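Local coordinates for cell wall surface anchor family protein (Streptococcus agalactiae serogroup V, PDB 3PF2) that forms the shaft of the type 1 pilus as its major (backbone) pilin, this chain being a calcium-binding C-terminal fragment, at residues 55-69 / 127-141. Numbering follows the deposited sequence. Where two conformers were deposited one is given.
Sequences DGLTYKSVGKIKIGS and DDAAFLEIPVASTIN
Asn141 grips the start of strand 57-62 and the loop residues just before it, Asp55 and Gly56, with its whole side chain, a compact case of an amide fastening the end of a strand pair. Its CB lies 3.6 Å from Thr58 OG1. With chi1 at 63°, CG sits between the backbone N and the carbonyl carbon and comes within 3.4 Å of Gly56 O. OD1 rests near Gly56 CA and accepts a hydrogen bond from Lys143 N, while ND2 spends one N-H on Asp55 O (3.0 Å), in both the amide and the carbonyl plane, and the other on Thr58 OG1. Bonds from both ends of the amide thus fix its rotation.

From here strands 57-62 and 132-140 run antiparallel, through the hydrogen-bonded pair Thr58-Thr139, to a classic beta bulge: Lys60 N bonds firmly to Ala137 O, Ser61 N only weakly. Gly63 N closes this part on Pro135 O, and pairing resumes at Lys66-Glu133. On the face that carries Tyr59, Val62 and Val136, Val136 CG1 meets the edge of the Tyr59 ring 3.8 Å from CD1; further along, Leu132 CD1 packs on Ile65 CG2 at 3.6 Å. At the far end Asp127 OD1 takes both Ser69 N and OG, the latter at 2.7 Å. Strand 29-35 flanks 132-140, and strand 90-95 of a second sheet supplies Ile93 and Phe95 against Ile134, as in the beta sandwich of an Ig-like pilin domain.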
ATOM      1  N   ASP A  55      -5.662  -9.614   1.267  1.00 16.69           N
ATOM      2  CA  ASP A  55      -6.065  -9.466   2.666  1.00 17.99           C
ATOM      3  C   ASP A  55      -5.446  -8.240   3.334  1.00 17.41           C
ATOM      4  O   ASP A  55      -6.104  -7.558   4.121  1.00 17.63           O
ATOM      5  CB  ASP A  55      -5.653 -10.712   3.464  1.00 19.19           C
ATOM      6  CG  ASP A  55      -6.428 -11.957   3.057  1.00 21.44           C
ATOM      7  OD1 ASP A  55      -7.366 -11.841   2.244  1.00 25.08           O
ATOM      8  OD2 ASP A  55      -6.086 -13.058   3.545  1.00 26.06           O
ATOM      9  N   GLY A  56      -4.173  -8.001   3.026  1.00 16.70           N
ATOM     10  CA  GLY A  56      -3.380  -6.954   3.668  1.00 15.59           C
ATOM     11  C   GLY A  56      -3.617  -5.563   3.110  1.00 15.22           C
ATOM     12  O   GLY A  56      -2.925  -4.615   3.490  1.00 15.11           O
ATOM     13  N   LEU A  57      -4.582  -5.434   2.204  1.00 14.94           N
ATOM     14  CA  LEU A  57      -4.966  -4.127   1.669  1.00 14.05           C
ATOM     15  C   LEU A  57      -6.388  -3.769   2.081  1.00 14.61           C
ATOM     16  O   LEU A  57      -7.268  -4.621   2.058  1.00 14.92           O
ATOM     17  CB  LEU A  57      -4.856  -4.121   0.145  1.00 14.63           C
ATOM     18  CG  LEU A  57      -3.476  -4.414  -0.460  1.00 14.13           C
ATOM     19  CD1 LEU A  57      -3.570  -4.501  -1.959  1.00 14.32           C
ATOM     20  CD2 LEU A  57      -2.447  -3.347  -0.072  1.00 14.36           C
ATOM     21  N   THR A  58      -6.600  -2.513   2.469  1.00 14.35           N
ATOM     22  CA  THR A  58      -7.948  -1.988   2.713  1.00 14.99           C
ATOM     23  C   THR A  58      -8.291  -0.955   1.643  1.00 15.28           C
ATOM     24  O   THR A  58      -7.610   0.059   1.500  1.00 15.92           O
ATOM     25  CB  THR A  58      -8.095  -1.388   4.144  1.00 14.54           C
ATOM     26  OG1 THR A  58      -7.911  -2.428   5.115  1.00 14.37           O
ATOM     27  CG2 THR A  58      -9.497  -0.747   4.346  1.00 16.11           C
ATOM     28  N   TYR A  59      -9.347  -1.239   0.882  1.00 14.91           N
ATOM     29  CA  TYR A  59      -9.932  -0.312  -0.079  1.00 14.68           C
ATOM     30  C   TYR A  59     -10.552   0.903   0.621  1.00 14.53           C
ATOM     31  O   TYR A  59     -11.222   0.764   1.662  1.00 14.56           O
ATOM     32  CB  TYR A  59     -11.008  -1.047  -0.897  1.00 14.89           C
ATOM     33  CG  TYR A  59     -11.959  -0.149  -1.673  1.00 14.73           C
ATOM     34  CD1 TYR A  59     -11.691   0.213  -2.994  1.00 15.98           C
ATOM     35  CD2 TYR A  59     -13.141   0.313  -1.088  1.00 15.86           C
ATOM     36  CE1 TYR A  59     -12.569   1.029  -3.710  1.00 15.90           C
ATOM     37  CE2 TYR A  59     -14.014   1.131  -1.780  1.00 15.38           C
ATOM     38  CZ  TYR A  59     -13.731   1.471  -3.090  1.00 16.77           C
ATOM     39  OH  TYR A  59     -14.593   2.276  -3.799  1.00 16.33           O
ATOM     40  N   LYS A  60     -10.324   2.086   0.055  1.00 14.71           N
ATOM     41  CA  LYS A  60     -10.877   3.329   0.611  1.00 16.00           C
ATOM     42  C   LYS A  60     -11.930   3.947  -0.290  1.00 16.07           C
ATOM     43  O   LYS A  60     -13.028   4.252   0.165  1.00 16.65           O
ATOM     44  CB  LYS A  60      -9.790   4.366   0.915  1.00 16.15           C
ATOM     45  CG  LYS A  60      -8.898   4.019   2.090  1.00 18.84           C
ATOM     46  CD  LYS A  60      -9.696   3.893   3.391  1.00 23.20           C
ATOM     47  CE  LYS A  60      -8.881   3.169   4.456  1.00 26.53           C
ATOM     48  NZ  LYS A  60      -9.596   3.163   5.771  1.00 28.46           N
ATOM     49  N   SER A  61     -11.587   4.147  -1.560  1.00 16.28           N
ATOM     50  CA  SER A  61     -12.493   4.791  -2.511  1.00 16.55           C
ATOM     51  C   SER A  61     -11.946   4.677  -3.911  1.00 16.71           C
ATOM     52  O   SER A  61     -10.770   4.340  -4.098  1.00 16.77           O
ATOM     53  CB  SER A  61     -12.648   6.286  -2.177  1.00 16.91           C
ATOM     54  OG  SER A  61     -11.380   6.909  -2.111  1.00 17.01           O
ATOM     55  N   VAL A  62     -12.800   4.957  -4.896  1.00 16.93           N
ATOM     56  CA  VAL A  62     -12.362   5.141  -6.273  1.00 17.13           C
ATOM     57  C   VAL A  62     -12.327   6.642  -6.555  1.00 17.19           C
ATOM     58  O   VAL A  62     -13.244   7.380  -6.158  1.00 17.72           O
ATOM     59  CB  VAL A  62     -13.293   4.423  -7.283  1.00 16.99           C
ATOM     60  CG1 VAL A  62     -12.850   4.685  -8.720  1.00 17.14           C
ATOM     61  CG2 VAL A  62     -13.362   2.896  -6.995  1.00 16.71           C
ATOM     62  N   GLY A  63     -11.272   7.086  -7.238  1.00 17.46           N
ATOM     63  CA  GLY A  63     -11.051   8.496  -7.524  1.00 18.13           C
ATOM     64  C   GLY A  63     -11.658   8.942  -8.839  1.00 18.62           C
ATOM     65  O   GLY A  63     -12.679   8.408  -9.277  1.00 19.04           O
ATOM     66  N   LYS A  64     -11.016   9.913  -9.478  1.00 19.21           N
ATOM     67  CA  LYS A  64     -11.558  10.489 -10.695  1.00 19.93           C
ATOM     68  C   LYS A  64     -11.107   9.666 -11.908  1.00 19.15           C
ATOM     69  O   LYS A  64      -9.920   9.620 -12.219  1.00 19.48           O
ATOM     70  CB  LYS A  64     -11.116  11.946 -10.816  1.00 20.51           C
ATOM     71  CG  LYS A  64     -12.048  12.797 -11.655  1.00 23.91           C
ATOM     72  CD  LYS A  64     -11.784  14.301 -11.498  1.00 27.41           C
ATOM     73  CE  LYS A  64     -10.496  14.719 -12.192  1.00 29.36           C
ATOM     74  NZ  LYS A  64     -10.326  16.205 -12.194  1.00 30.81           N
ATOM     75  N   ILE A  65     -12.065   9.037 -12.588  1.00 18.84           N
ATOM     76  CA  ILE A  65     -11.767   8.199 -13.762  1.00 18.21           C
ATOM     77  C   ILE A  65     -11.595   9.062 -15.010  1.00 18.48           C
ATOM     78  O   ILE A  65     -12.465   9.885 -15.318  1.00 18.99           O
ATOM     79  CB  ILE A  65     -12.831   7.087 -13.955  1.00 17.95           C
ATOM     80  CG1 ILE A  65     -12.865   6.186 -12.719  1.00 18.58           C
ATOM     81  CG2 ILE A  65     -12.575   6.274 -15.239  1.00 17.18           C
ATOM     82  CD1 ILE A  65     -13.776   4.981 -12.825  1.00 19.14           C
ATOM     83  N   LYS A  66     -10.471   8.871 -15.713  1.00 17.63           N
ATOM     84  CA  LYS A  66     -10.060   9.722 -16.831  1.00 17.51           C
ATOM     85  C   LYS A  66      -9.771   8.926 -18.086  1.00 18.05           C
ATOM     86  O   LYS A  66      -9.236   7.825 -18.013  1.00 17.34           O
ATOM     87  CB  LYS A  66      -8.770  10.501 -16.501  1.00 18.08           C
ATOM     88  CG  LYS A  66      -8.779  11.289 -15.208  1.00 19.32           C
ATOM     89  CD  LYS A  66      -9.713  12.492 -15.278  1.00 23.11           C
ATOM     90  CE  LYS A  66      -9.332  13.466 -16.389  1.00 24.04           C
ATOM     91  NZ  LYS A  66      -8.099  14.249 -16.115  1.00 26.48           N
ATOM     92  N   ILE A  67     -10.137   9.500 -19.229  1.00 17.90           N
ATOM     93  CA  ILE A  67      -9.567   9.117 -20.517  1.00 18.22           C
ATOM     94  C   ILE A  67      -8.960  10.367 -21.129  1.00 18.62           C
ATOM     95  O   ILE A  67      -9.675  11.338 -21.423  1.00 17.94           O
ATOM     96  CB  ILE A  67     -10.601   8.486 -21.479  1.00 18.34           C
ATOM     97  CG1 ILE A  67     -11.216   7.227 -20.861  1.00 18.88           C
ATOM     98  CG2 ILE A  67      -9.930   8.153 -22.798  1.00 19.02           C
ATOM     99  CD1 ILE A  67     -12.445   6.698 -21.599  1.00 20.42           C
ATOM    100  N   GLY A  68      -7.638  10.356 -21.304  1.00 18.76           N
ATOM    101  CA  GLY A  68      -6.909  11.558 -21.718  1.00 19.45           C
ATOM    102  C   GLY A  68      -7.276  12.643 -20.726  1.00 20.53           C
ATOM    103  O   GLY A  68      -7.296  12.394 -19.525  1.00 20.31           O
ATOM    104  N   SER A  69      -7.623  13.822 -21.232  1.00 21.53           N
ATOM    105  CA  SER A  69      -7.980  14.962 -20.385  1.00 22.31           C
ATOM    106  C   SER A  69      -9.417  14.882 -19.885  1.00 23.08           C
ATOM    107  O   SER A  69      -9.852  15.724 -19.094  1.00 23.45           O
ATOM    108  CB  SER A  69      -7.806  16.261 -21.166  1.00 22.81           C
ATOM    109  OG  SER A  69      -8.778  16.330 -22.192  1.00 22.74           O
ATOM    110  N   ASP A 127      -4.591  13.909 -24.025  1.00 20.20           N
ATOM    111  CA  ASP A 127      -5.348  13.723 -25.272  1.00 20.87           C
ATOM    112  C   ASP A 127      -4.516  13.153 -26.409  1.00 21.04           C
ATOM    113  O   ASP A 127      -5.063  12.490 -27.303  1.00 21.27           O
ATOM    114  CB  ASP A 127      -5.942  15.043 -25.747  1.00 21.09           C
ATOM    115  CG  ASP A 127      -7.104  15.505 -24.912  1.00 22.43           C
ATOM    116  OD1 ASP A 127      -7.572  14.779 -24.007  1.00 22.56           O
ATOM    117  OD2 ASP A 127      -7.564  16.631 -25.191  1.00 26.25           O
ATOM    118  N   ASP A 128      -3.212  13.430 -26.395  1.00 21.11           N
ATOM    119  CA  ASP A 128      -2.311  12.967 -27.441  0.50 21.14           C
ATOM    120  C   ASP A 128      -1.687  11.606 -27.128  1.00 20.37           C
ATOM    121  O   ASP A 128      -0.959  11.051 -27.945  1.00 20.99           O
ATOM    122  CB  ASP A 128      -1.235  14.023 -27.718  0.50 21.65           C
ATOM    123  CG  ASP A 128      -1.797  15.254 -28.401  0.50 23.02           C
ATOM    124  OD1 ASP A 128      -2.788  15.120 -29.151  0.50 25.08           O
ATOM    125  OD2 ASP A 128      -1.257  16.359 -28.190  0.50 24.98           O
ATOM    126  N   ALA A 129      -1.981  11.084 -25.934  1.00 19.28           N
ATOM    127  CA  ALA A 129      -1.548   9.745 -25.499  1.00 18.19           C
ATOM    128  C   ALA A 129      -2.520   9.240 -24.430  1.00 17.45           C
ATOM    129  O   ALA A 129      -2.193   9.176 -23.236  1.00 17.37           O
ATOM    130  CB  ALA A 129      -0.108   9.776 -24.989  1.00 18.18           C
ATOM    131  N   ALA A 130      -3.726   8.872 -24.872  1.00 16.21           N
ATOM    132  CA  ALA A 130      -4.854   8.654 -23.961  1.00 15.56           C
ATOM    133  C   ALA A 130      -5.134   7.191 -23.682  1.00 15.33           C
ATOM    134  O   ALA A 130      -5.014   6.340 -24.574  1.00 15.58           O
ATOM    135  CB  ALA A 130      -6.128   9.305 -24.513  1.00 15.03           C
ATOM    136  N   PHE A 131      -5.542   6.919 -22.446  1.00 14.75           N
ATOM    137  CA  PHE A 131      -5.961   5.584 -22.025  1.00 14.26           C
ATOM    138  C   PHE A 131      -6.924   5.717 -20.845  1.00 14.22           C
ATOM    139  O   PHE A 131      -7.108   6.821 -20.314  1.00 14.83           O
ATOM    140  CB  PHE A 131      -4.734   4.720 -21.670  1.00 14.10           C
ATOM    141  CG  PHE A 131      -3.963   5.217 -20.483  1.00 14.27           C
ATOM    142  CD1 PHE A 131      -4.251   4.725 -19.203  1.00 14.73           C
ATOM    143  CD2 PHE A 131      -2.944   6.169 -20.636  1.00 15.22           C
ATOM    144  CE1 PHE A 131      -3.548   5.198 -18.077  1.00 14.02           C
ATOM    145  CE2 PHE A 131      -2.241   6.633 -19.510  1.00 14.46           C
ATOM    146  CZ  PHE A 131      -2.550   6.128 -18.239  1.00 13.82           C
ATOM    147  N   LEU A 132      -7.561   4.611 -20.456  1.00 13.70           N
ATOM    148  CA  LEU A 132      -8.480   4.606 -19.320  1.00 13.68           C
ATOM    149  C   LEU A 132      -7.691   4.449 -18.026  1.00 13.41           C
ATOM    150  O   LEU A 132      -6.950   3.482 -17.846  1.00 13.03           O
ATOM    151  CB  LEU A 132      -9.531   3.500 -19.437  1.00 13.50           C
ATOM    152  CG  LEU A 132     -10.511   3.360 -18.260  1.00 14.27           C
ATOM    153  CD1 LEU A 132     -11.462   4.554 -18.219  1.00 12.72           C
ATOM    154  CD2 LEU A 132     -11.312   2.054 -18.314  1.00 15.89           C
ATOM    155  N   GLU A 133      -7.867   5.423 -17.136  1.00 12.27           N
ATOM    156  CA  GLU A 133      -7.137   5.484 -15.876  1.00 12.35           C
ATOM    157  C   GLU A 133      -8.119   5.502 -14.718  1.00 12.05           C
ATOM    158  O   GLU A 133      -8.988   6.370 -14.648  1.00 12.10           O
ATOM    159  CB  GLU A 133      -6.240   6.721 -15.859  1.00 11.78           C
ATOM    160  CG  GLU A 133      -5.595   7.039 -14.513  1.00 13.40           C
ATOM    161  CD  GLU A 133      -4.912   8.400 -14.506  1.00 14.14           C
ATOM    162  OE1 GLU A 133      -4.818   9.077 -15.561  1.00 14.44           O
ATOM    163  OE2 GLU A 133      -4.433   8.793 -13.418  1.00 16.98           O
ATOM    164  N   ILE A 134      -7.980   4.529 -13.824  1.00 12.07           N
ATOM    165  CA  ILE A 134      -8.848   4.403 -12.653  1.00 11.86           C
ATOM    166  C   ILE A 134      -8.010   4.430 -11.379  1.00 12.61           C
ATOM    167  O   ILE A 134      -7.386   3.427 -11.021  1.00 12.15           O
ATOM    168  CB  ILE A 134      -9.695   3.096 -12.667  1.00 11.80           C
ATOM    169  CG1 ILE A 134     -10.460   2.939 -13.986  1.00 13.34           C
ATOM    170  CG2 ILE A 134     -10.634   3.040 -11.441  1.00 11.11           C
ATOM    171  CD1 ILE A 134     -11.189   1.623 -14.089  1.00 15.06           C
ATOM    172  N   PRO A 135      -7.985   5.579 -10.686  1.00 13.13           N
ATOM    173  CA  PRO A 135      -7.275   5.634  -9.406  1.00 13.53           C
ATOM    174  C   PRO A 135      -8.103   5.014  -8.290  1.00 13.89           C
ATOM    175  O   PRO A 135      -9.300   5.302  -8.171  1.00 15.24           O
ATOM    176  CB  PRO A 135      -7.066   7.141  -9.164  1.00 13.79           C
ATOM    177  CG  PRO A 135      -7.893   7.859 -10.178  1.00 14.82           C
ATOM    178  CD  PRO A 135      -8.666   6.845 -11.001  1.00 12.92           C
ATOM    179  N   VAL A 136      -7.485   4.136  -7.501  1.00 12.82           N
ATOM    180  CA  VAL A 136      -8.151   3.475  -6.387  1.00 13.12           C
ATOM    181  C   VAL A 136      -7.369   3.738  -5.103  1.00 13.14           C
ATOM    182  O   VAL A 136      -6.225   3.305  -4.957  1.00 12.93           O
ATOM    183  CB  VAL A 136      -8.334   1.955  -6.624  1.00 12.91           C
ATOM    184  CG1 VAL A 136      -9.044   1.300  -5.435  1.00 13.26           C
ATOM    185  CG2 VAL A 136      -9.141   1.723  -7.906  1.00 14.19           C
ATOM    186  N   ALA A 137      -7.996   4.452  -4.177  1.00 12.54           N
ATOM    187  CA  ALA A 137      -7.376   4.730  -2.886  1.00 12.50           C
ATOM    188  C   ALA A 137      -7.406   3.508  -1.974  1.00 12.34           C
ATOM    189  O   ALA A 137      -8.407   2.780  -1.915  1.00 12.08           O
ATOM    190  CB  ALA A 137      -8.054   5.926  -2.227  1.00 12.45           C
ATOM    191  N   SER A 138      -6.297   3.292  -1.268  1.00 11.70           N
ATOM    192  CA  SER A 138      -6.034   2.045  -0.570  1.00 12.29           C
ATOM    193  C   SER A 138      -5.087   2.316   0.596  1.00 12.33           C
ATOM    194  O   SER A 138      -4.395   3.319   0.590  1.00 11.84           O
ATOM    195  CB  SER A 138      -5.354   1.074  -1.560  1.00 12.33           C
ATOM    196  OG  SER A 138      -5.165  -0.217  -1.006  1.00 15.06           O
ATOM    197  N   THR A 139      -5.101   1.439   1.601  1.00 12.90           N
ATOM    198  CA  THR A 139      -4.065   1.447   2.649  1.00 13.85           C
ATOM    199  C   THR A 139      -3.533   0.031   2.821  1.00 13.36           C
ATOM    200  O   THR A 139      -4.192  -0.931   2.438  1.00 13.57           O
ATOM    201  CB  THR A 139      -4.601   1.924   4.018  1.00 14.63           C
ATOM    202  OG1 THR A 139      -5.644   1.039   4.464  1.00 16.98           O
ATOM    203  CG2 THR A 139      -5.139   3.350   3.945  1.00 15.52           C
ATOM    204  N   ILE A 140      -2.327  -0.096   3.373  1.00 12.33           N
ATOM    205  CA  ILE A 140      -1.849  -1.381   3.851  1.00 12.73           C
ATOM    206  C   ILE A 140      -2.402  -1.540   5.274  1.00 13.47           C
ATOM    207  O   ILE A 140      -2.385  -0.586   6.044  1.00 13.87           O
ATOM    208  CB  ILE A 140      -0.302  -1.422   3.911  1.00 11.93           C
ATOM    209  CG1 ILE A 140       0.310  -1.188   2.517  1.00 10.78           C
ATOM    210  CG2 ILE A 140       0.194  -2.752   4.506  1.00 12.74           C
ATOM    211  CD1 ILE A 140       1.858  -1.077   2.478  1.00 11.73           C
ATOM    212  N   ASN A 141      -2.891  -2.727   5.617  1.00 14.13           N
ATOM    213  CA  ASN A 141      -3.441  -2.943   6.960  1.00 14.09           C
ATOM    214  C   ASN A 141      -2.627  -3.925   7.804  1.00 14.26           C
ATOM    215  O   ASN A 141      -1.563  -4.392   7.384  1.00 14.08           O
ATOM    216  CB  ASN A 141      -4.915  -3.367   6.878  1.00 14.13           C
ATOM    217  CG  ASN A 141      -5.097  -4.682   6.169  1.00 13.59           C
ATOM    218  OD1 ASN A 141      -4.399  -5.642   6.466  1.00 15.19           O
ATOM    219  ND2 ASN A 141      -6.049  -4.741   5.232  1.00 12.97           N
TER